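Local atomic coordinates of octopine dehydrogenase (Pecten maximus, PDB entry 3C7A), a protein that catalyses the NADH-dependent reductive condensation of L-arginine with pyruvate to form D-octopine, the reverse of octopine dehydrogenation. Residues V113-Q118 with T143-C148. Sequence-based numbering, arbitrary orientation.
Sequences VGLPSQ and TLPWAC. With NAD (nicotinamide-adenine-dinucleotide), chain B.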
# COMPACT_ATOMS: atom_id res chain seq x y z
N VAL A 113 -1.69 2.05 12.64
CA VAL A 113 -0.78 2.37 11.51
C VAL A 113 -0.82 1.33 10.37
O VAL A 113 -0.79 0.12 10.62
CB VAL A 113 0.70 2.51 12.01
CG1 VAL A 113 1.60 3.05 10.90
CG2 VAL A 113 0.79 3.41 13.25
N GLY A 114 -0.86 1.82 9.13
CA GLY A 114 -0.76 0.96 7.94
C GLY A 114 0.57 1.09 7.21
O GLY A 114 0.91 2.17 6.72
N LEU A 115 1.33 -0.00 7.14
CA LEU A 115 2.70 0.02 6.60
C LEU A 115 2.98 -1.12 5.59
O LEU A 115 3.56 -2.15 5.96
CB LEU A 115 3.71 -0.02 7.76
CG LEU A 115 5.21 0.23 7.52
CD1 LEU A 115 5.53 1.72 7.41
CD2 LEU A 115 6.06 -0.42 8.61
N PRO A 116 2.56 -0.95 4.32
CA PRO A 116 1.81 0.17 3.74
C PRO A 116 0.28 -0.04 3.77
O PRO A 116 -0.20 -1.17 3.89
CB PRO A 116 2.31 0.20 2.29
CG PRO A 116 2.66 -1.24 1.98
CD PRO A 116 2.90 -1.96 3.29
N SER A 117 -0.46 1.06 3.67
CA SER A 117 -1.91 1.01 3.79
C SER A 117 -2.56 0.51 2.50
O SER A 117 -3.38 -0.41 2.53
CB SER A 117 -2.47 2.40 4.14
OG SER A 117 -2.23 2.70 5.51
N GLN A 118 -2.12 0.98 1.37
CA GLN A 118 -2.88 0.96 0.12
C GLN A 118 -4.24 1.77 0.19
O GLN A 118 -4.45 2.50 1.06
CB GLN A 118 -3.05 -0.50 -0.47
CG GLN A 118 -1.73 -1.18 -0.97
CD GLN A 118 -1.90 -2.58 -1.54
OE1 GLN A 118 -2.06 -3.53 -0.83
NE2 GLN A 118 -1.86 -2.69 -2.85
N THR A 143 4.78 3.51 1.09
CA THR A 143 5.30 2.19 0.69
C THR A 143 6.13 1.55 1.83
O THR A 143 6.23 2.14 2.91
CB THR A 143 6.12 2.26 -0.65
OG1 THR A 143 6.36 0.94 -1.15
CG2 THR A 143 7.44 3.00 -0.48
N LEU A 144 6.69 0.37 1.60
CA LEU A 144 7.53 -0.31 2.60
C LEU A 144 8.92 0.34 2.70
O LEU A 144 9.52 0.66 1.67
CB LEU A 144 7.65 -1.82 2.29
CG LEU A 144 8.19 -2.76 3.37
CD1 LEU A 144 7.18 -3.01 4.49
CD2 LEU A 144 8.64 -4.09 2.76
N PRO A 145 9.43 0.54 3.94
CA PRO A 145 10.74 1.18 4.17
C PRO A 145 11.98 0.45 3.62
O PRO A 145 12.99 1.10 3.36
CB PRO A 145 10.82 1.25 5.71
CG PRO A 145 9.41 1.15 6.18
CD PRO A 145 8.75 0.23 5.21
N TRP A 146 11.90 -0.87 3.46
CA TRP A 146 13.06 -1.67 3.02
C TRP A 146 12.76 -2.59 1.83
O TRP A 146 11.60 -2.90 1.55
CB TRP A 146 13.62 -2.53 4.17
CG TRP A 146 13.53 -1.94 5.55
CD1 TRP A 146 14.44 -1.12 6.16
CD2 TRP A 146 12.49 -2.16 6.52
NE1 TRP A 146 14.02 -0.80 7.43
CE2 TRP A 146 12.83 -1.43 7.68
CE3 TRP A 146 11.30 -2.90 6.51
CZ2 TRP A 146 12.02 -1.42 8.82
CZ3 TRP A 146 10.49 -2.89 7.65
CH2 TRP A 146 10.86 -2.15 8.79
N ALA A 147 13.82 -3.02 1.15
CA ALA A 147 13.77 -4.19 0.26
C ALA A 147 14.40 -5.36 1.01
O ALA A 147 15.58 -5.32 1.35
CB ALA A 147 14.51 -3.91 -1.04
N CYS A 148 13.60 -6.40 1.28
CA CYS A 148 13.99 -7.47 2.20
C CYS A 148 13.48 -8.87 1.81
O CYS A 148 12.45 -9.00 1.15
CB CYS A 148 13.54 -7.13 3.63
SG CYS A 148 11.78 -6.69 3.81
PA NAD B . 4.65 -11.37 2.18
O1A NAD B . 4.26 -11.98 0.89
O2A NAD B . 6.00 -11.81 2.58
O5B NAD B . 3.56 -11.74 3.32
C5B NAD B . 3.17 -13.07 3.58
C4B NAD B . 2.35 -13.14 4.87
O4B NAD B . 1.01 -12.73 4.63
C3B NAD B . 2.27 -14.54 5.45
O3B NAD B . 3.29 -14.79 6.40
C2B NAD B . 0.89 -14.59 6.08
O2B NAD B . 0.93 -14.21 7.44
C1B NAD B . 0.08 -13.58 5.29
N9A NAD B . -0.74 -14.32 4.31
C8A NAD B . -0.37 -14.69 3.04
N7A NAD B . -1.38 -15.36 2.46
C5A NAD B . -2.41 -15.43 3.34
C6A NAD B . -3.68 -16.01 3.25
N6A NAD B . -3.94 -16.84 2.24
N1A NAD B . -4.54 -15.92 4.33
C2A NAD B . -4.14 -15.27 5.49
N3A NAD B . -2.88 -14.71 5.56
C4A NAD B . -2.02 -14.78 4.51
O3 NAD B . 4.55 -9.76 2.04
PN NAD B . 5.79 -8.77 2.35
O1N NAD B . 6.92 -9.15 1.46
O2N NAD B . 6.00 -8.71 3.81
O5D NAD B . 5.28 -7.33 1.84
C5D NAD B . 4.12 -6.69 2.34
C4D NAD B . 3.66 -5.61 1.37
O4D NAD B . 4.70 -4.69 1.09
C3D NAD B . 3.21 -6.19 0.04
O3D NAD B . 1.98 -5.61 -0.34
C2D NAD B . 4.31 -5.82 -0.94
O2D NAD B . 3.80 -5.57 -2.23
C1D NAD B . 4.92 -4.57 -0.31
N1N NAD B . 6.36 -4.39 -0.63
C2N NAD B . 7.28 -5.38 -0.40
C3N NAD B . 8.63 -5.18 -0.71
C7N NAD B . 9.67 -6.17 -0.23
O7N NAD B . 10.94 -6.01 -0.60
N7N NAD B . 9.29 -7.24 0.61
C4N NAD B . 9.04 -3.96 -1.25
C5N NAD B . 8.10 -2.95 -1.48
C6N NAD B . 6.76 -3.18 -1.16
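Leu115 and Pro145 meet tip to tip, CD1 of the leucine standing 4.1 Å from CG of the proline ring. The leucine CG lies anti to the backbone N (chi1 -170°), and chi2 of 81° then sets CD1 against the proline. The other contacts across the interface are also van der Waals: Pro116 CB rests 3.9 Å from the backbone atom Thr143 CA, and Leu144 CD1 approaches the carbonyl oxygen of Leu115. A cis peptide bond joins Leu115 to Pro116, at the turn where the chain leaves strand 111-114. Pro145 CB sits 3.8 Å above the plane of the Trp146 indole, over its centre; the indole also packs on Thr16 and Leu20 of helix 12-21.

Apolar contacts with the cofactor come from both segments. Leu144 is divided between two partners: while CD1 faces Leu115 O, CD2 lies 3.6 Å from NAD C3N and CB packs against C6N and C5N, so CB and CD2 both lie over one face of the nicotinamide ring. Pro116 CD meets the adjoining ribose at O4D, 3.9 Å away.

The hydrogen bond that these two segments give to NAD comes from strand 146-150, where Cys148 N donates to the carboxamide oxygen O7N over 3.3 Å with an N-H...O angle of 161°. Gly13, Asn12 and Glu38 also hydrogen-bond the cofactor.

Two loops at the carboxyl ends of parallel strands 111-114 and 137-141 thus line the nicotinamide end of a Rossmann-type site. The chemistry is consistent with apolar groups positioning the ring and ribose, while the Cys148 amide probably helps fix the carboxamide rotation. Thr143, a pyruvate-binding residue, has OG1 4.1 Å from NAD C6N, which puts the substrate site next to the ring; Gln118, on the other segment, also binds pyruvate.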